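Local coordinates for protein putative drug/sodium antiporter (Escherichia coli, PDB 4Z3N) that probably works as a membrane antiporter of the MATE family, a putative drug/sodium exchanger implicated in transport of the genotoxin colibactin, at residues V225-F228 with I229-M233; H323-V326 with T327-L330. All coordinates share one frame; numbering follows the deposited sequence.

Contact 1 of 2, residues V225-F228 with I229-M233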
# COMPACT_ATOMS: atom_id res chain seq x y z
N VAL A 225 -12.02 0.76 -14.44
CA VAL A 225 -11.75 -0.47 -15.17
C VAL A 225 -12.05 -0.28 -16.65
O VAL A 225 -11.27 -0.67 -17.53
CB VAL A 225 -12.59 -1.63 -14.62
CG1 VAL A 225 -12.45 -2.85 -15.48
CG2 VAL A 225 -12.18 -1.93 -13.19
N ALA A 226 -13.20 0.32 -16.92
CA ALA A 226 -13.60 0.67 -18.27
C ALA A 226 -12.55 1.56 -18.95
O ALA A 226 -12.11 1.28 -20.07
CB ALA A 226 -14.94 1.35 -18.25
N TYR A 227 -12.15 2.63 -18.27
CA TYR A 227 -11.16 3.56 -18.81
C TYR A 227 -9.88 2.85 -19.26
O TYR A 227 -9.32 3.17 -20.31
CB TYR A 227 -10.81 4.63 -17.78
CG TYR A 227 -10.01 5.77 -18.34
CD1 TYR A 227 -8.64 5.66 -18.51
CD2 TYR A 227 -10.63 6.95 -18.72
CE1 TYR A 227 -7.91 6.71 -19.05
CE2 TYR A 227 -9.91 8.00 -19.25
CZ TYR A 227 -8.54 7.87 -19.41
OH TYR A 227 -7.81 8.91 -19.93
N PHE A 228 -9.43 1.91 -18.44
CA PHE A 228 -8.20 1.18 -18.71
C PHE A 228 -8.30 0.36 -19.99
O PHE A 228 -7.45 0.47 -20.88
CB PHE A 228 -7.85 0.27 -17.54
CG PHE A 228 -7.21 0.99 -16.39
CD1 PHE A 228 -6.42 2.10 -16.60
CD2 PHE A 228 -7.41 0.55 -15.08
CE1 PHE A 228 -5.82 2.76 -15.53
CE2 PHE A 228 -6.82 1.20 -14.01
CZ PHE A 228 -6.03 2.31 -14.23
N ILE A 229 -9.34 -0.45 -20.08
CA ILE A 229 -9.51 -1.32 -21.23
C ILE A 229 -9.69 -0.52 -22.52
O ILE A 229 -9.10 -0.86 -23.55
CB ILE A 229 -10.70 -2.28 -21.04
CG1 ILE A 229 -10.46 -3.18 -19.83
CG2 ILE A 229 -10.92 -3.12 -22.30
CD1 ILE A 229 -11.56 -4.22 -19.61
N TYR A 230 -10.48 0.55 -22.47
CA TYR A 230 -10.62 1.38 -23.67
C TYR A 230 -9.28 1.99 -24.06
O TYR A 230 -8.89 1.92 -25.22
CB TYR A 230 -11.68 2.47 -23.49
CG TYR A 230 -13.08 1.90 -23.53
CD1 TYR A 230 -13.37 0.77 -24.30
CD2 TYR A 230 -14.12 2.46 -22.78
CE1 TYR A 230 -14.64 0.23 -24.34
CE2 TYR A 230 -15.40 1.92 -22.81
CZ TYR A 230 -15.65 0.81 -23.59
OH TYR A 230 -16.92 0.27 -23.63
N THR A 231 -8.57 2.57 -23.10
CA THR A 231 -7.22 3.09 -23.36
C THR A 231 -6.38 1.99 -23.99
O THR A 231 -5.71 2.19 -25.00
CB THR A 231 -6.53 3.58 -22.08
OG1 THR A 231 -7.15 4.79 -21.62
CG2 THR A 231 -5.05 3.85 -22.33
N LEU A 232 -6.47 0.82 -23.39
CA LEU A 232 -5.66 -0.33 -23.76
C LEU A 232 -6.00 -0.85 -25.16
O LEU A 232 -5.24 -1.64 -25.73
CB LEU A 232 -5.86 -1.41 -22.71
CG LEU A 232 -4.92 -2.60 -22.64
CD1 LEU A 232 -3.50 -2.14 -22.92
CD2 LEU A 232 -5.05 -3.18 -21.25
N MET A 233 -7.11 -0.40 -25.72
CA MET A 233 -7.47 -0.80 -27.08
C MET A 233 -6.89 0.19 -28.09
O MET A 233 -7.31 1.34 -28.16
CB MET A 233 -8.99 -0.93 -27.22
CG MET A 233 -9.54 -2.19 -26.56
SD MET A 233 -11.34 -2.32 -26.30
CE MET A 233 -11.49 -4.10 -26.10

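Contact 2 of 2, residues H323-V326 with T327-L330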
# COMPACT_ATOMS: atom_id res chain seq x y z
N HIS A 323 17.29 -3.86 -19.34
CA HIS A 323 18.19 -3.29 -20.31
C HIS A 323 19.66 -3.57 -19.96
O HIS A 323 20.55 -3.23 -20.73
CB HIS A 323 17.94 -1.78 -20.40
CG HIS A 323 18.50 -1.13 -21.63
ND1 HIS A 323 19.84 -0.88 -21.80
CD2 HIS A 323 17.88 -0.65 -22.74
CE1 HIS A 323 20.04 -0.29 -22.96
NE2 HIS A 323 18.86 -0.13 -23.55
N GLY A 324 19.91 -4.17 -18.80
CA GLY A 324 21.26 -4.55 -18.42
C GLY A 324 22.06 -3.50 -17.66
O GLY A 324 23.21 -3.74 -17.34
N ASN A 325 21.47 -2.35 -17.32
CA ASN A 325 22.24 -1.31 -16.66
C ASN A 325 22.01 -1.34 -15.15
O ASN A 325 21.10 -0.67 -14.65
CB ASN A 325 21.86 0.05 -17.26
CG ASN A 325 22.81 1.19 -16.86
OD1 ASN A 325 23.50 1.15 -15.83
ND2 ASN A 325 22.81 2.25 -17.68
N VAL A 326 22.92 -1.99 -14.43
CA VAL A 326 22.78 -2.24 -13.00
C VAL A 326 23.14 -1.03 -12.16
O VAL A 326 22.54 -0.77 -11.13
CB VAL A 326 23.68 -3.41 -12.54
CG1 VAL A 326 23.57 -3.60 -11.03
CG2 VAL A 326 23.34 -4.67 -13.29
N THR A 327 24.16 -0.31 -12.61
CA THR A 327 24.64 0.91 -11.99
C THR A 327 23.53 1.95 -11.89
O THR A 327 23.34 2.60 -10.84
CB THR A 327 25.83 1.48 -12.81
OG1 THR A 327 27.05 0.91 -12.32
CG2 THR A 327 25.92 2.98 -12.69
N ARG A 328 22.80 2.10 -12.99
CA ARG A 328 21.73 3.06 -13.06
C ARG A 328 20.58 2.67 -12.11
O ARG A 328 19.93 3.55 -11.54
CB ARG A 328 21.24 3.18 -14.51
CG ARG A 328 20.19 4.27 -14.71
CD ARG A 328 20.03 4.67 -16.17
NE ARG A 328 18.91 5.60 -16.34
CZ ARG A 328 19.01 6.92 -16.18
NH1 ARG A 328 20.17 7.45 -15.84
NH2 ARG A 328 17.95 7.69 -16.36
N THR A 329 20.36 1.37 -11.92
CA THR A 329 19.30 0.91 -11.02
C THR A 329 19.71 1.27 -9.58
O THR A 329 18.86 1.67 -8.78
CB THR A 329 19.00 -0.63 -11.13
OG1 THR A 329 20.08 -1.41 -10.60
CG2 THR A 329 18.73 -1.05 -12.57
N LEU A 330 21.00 1.15 -9.29
CA LEU A 330 21.53 1.55 -7.99
C LEU A 330 21.42 3.06 -7.79
O LEU A 330 21.06 3.52 -6.70
CB LEU A 330 22.98 1.11 -7.84
CG LEU A 330 23.24 -0.35 -7.52
CD1 LEU A 330 24.72 -0.56 -7.13
CD2 LEU A 330 22.31 -0.84 -6.41

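Contact 1 of 2, residues V225-F228 with I229-M233
Val225 and Ile229 sit one turn apart near the C-terminal end of helix 209-232, whose backbone closes here with four successive i to i+4 bonds, the straightest from Tyr230 N to Ala226 O (3.0 Å, N-H...O angle 174°). The last, from Leu232 N to Phe228 O, is more bent.

Side chains add a further bond at Tyr227 O, which accepts both Thr231 N and Thr231 OG1 (OG1 at 3.0 Å), the two donors arriving from opposite faces of the carbonyl plane. Thr231 OG1 lies anti to its own carbonyl carbon (chi1 -71°), which swings the hydroxyl back over the preceding turn. It also comes 3.3 Å from Tyr227 CE1, the tyrosine side chain crossing that of the threonine at a slant. The branched Val225 and Ile229 make a looser apolar contact, CG1 of the valine lying 4.4 Å from CD1 of the isoleucine. The Tyr230 side chain leaves beside its backbone N, which brings Tyr230 CG within 3.6 Å of Ala226 O, the carbonyl that Tyr230 N also bonds.

Phe228 turns to helices 162-177 and 181-204, where its flat, apolar ring meets that of Phe175 with the planes about 25° apart, Met171 and Ala187 lying beside it.

A threonine whose hydroxyl returns to the i-4 carbonyl spends its polarity on the helix itself, which probably helps it sit against Phe175 and Val183 in a predicted transmembrane segment.

Contact 2 of 2, residues H323-V326 with T327-L330
Asn325 and Arg328 make the capping bond that starts helix 326-358: Arg328 N donates to Asn325 OD1 at 3.1 Å, from above the amide plane. With CG anti to the backbone N (chi1 -168°), the short asparagine side chain reaches forward to the first turn, where N-H groups lack a preceding helical carbonyl. Arg328 CB lies alongside the Asn325 amide, and the extended arginine chain leads away to hydrogen bonds from NE to Met23 O and from NH2 to Gly26 O.

Backbone and hydroxyl bonds gather on Val326 O. Leu330 N donates to Val326 O at 3.1 Å. Thr329 suits its place because its hydroxyl, set between its backbone N and carbonyl carbon (chi1 70°), can turn back to Val326 O (OG1 at 2.6 Å) and also bond Tyr395 OH. Thr329 N reaches Asn325 O only weakly, at 3.5 Å.

The apolar contact is that of Val326, branched and buried, which turns toward helix 458-467 and touches Leu460 and Leu461.

Before the cap, Gly324 takes a positive phi (89°), accessible to a residue without CB, and ends helix 286-322. A Schellman motif followed at once by an asparagine N-cap is a compact way to join two helices.

Followed from the N terminus, the chain first reaches contact 1, at the end of helix 209-232, then passes through the unmodelled residues 235-248 and helices 250-284 and 286-322 before contact 2. The two are in series, neither nested nor crossing, and each joins consecutive segments through contacts three to four residues apart, so neither closes a long loop. The centres of contact 1 and contact 2 lie about 32 Å apart. Residues 225-233 finish a helix packed on helices 162-177 and 181-204, whereas residues 323-330 turn from the end of helix 286-322 into the start of helix 326-358, bringing in the N-terminal segment around Met23, Tyr395 of helix 382-399 and the C-terminal helix 458-467.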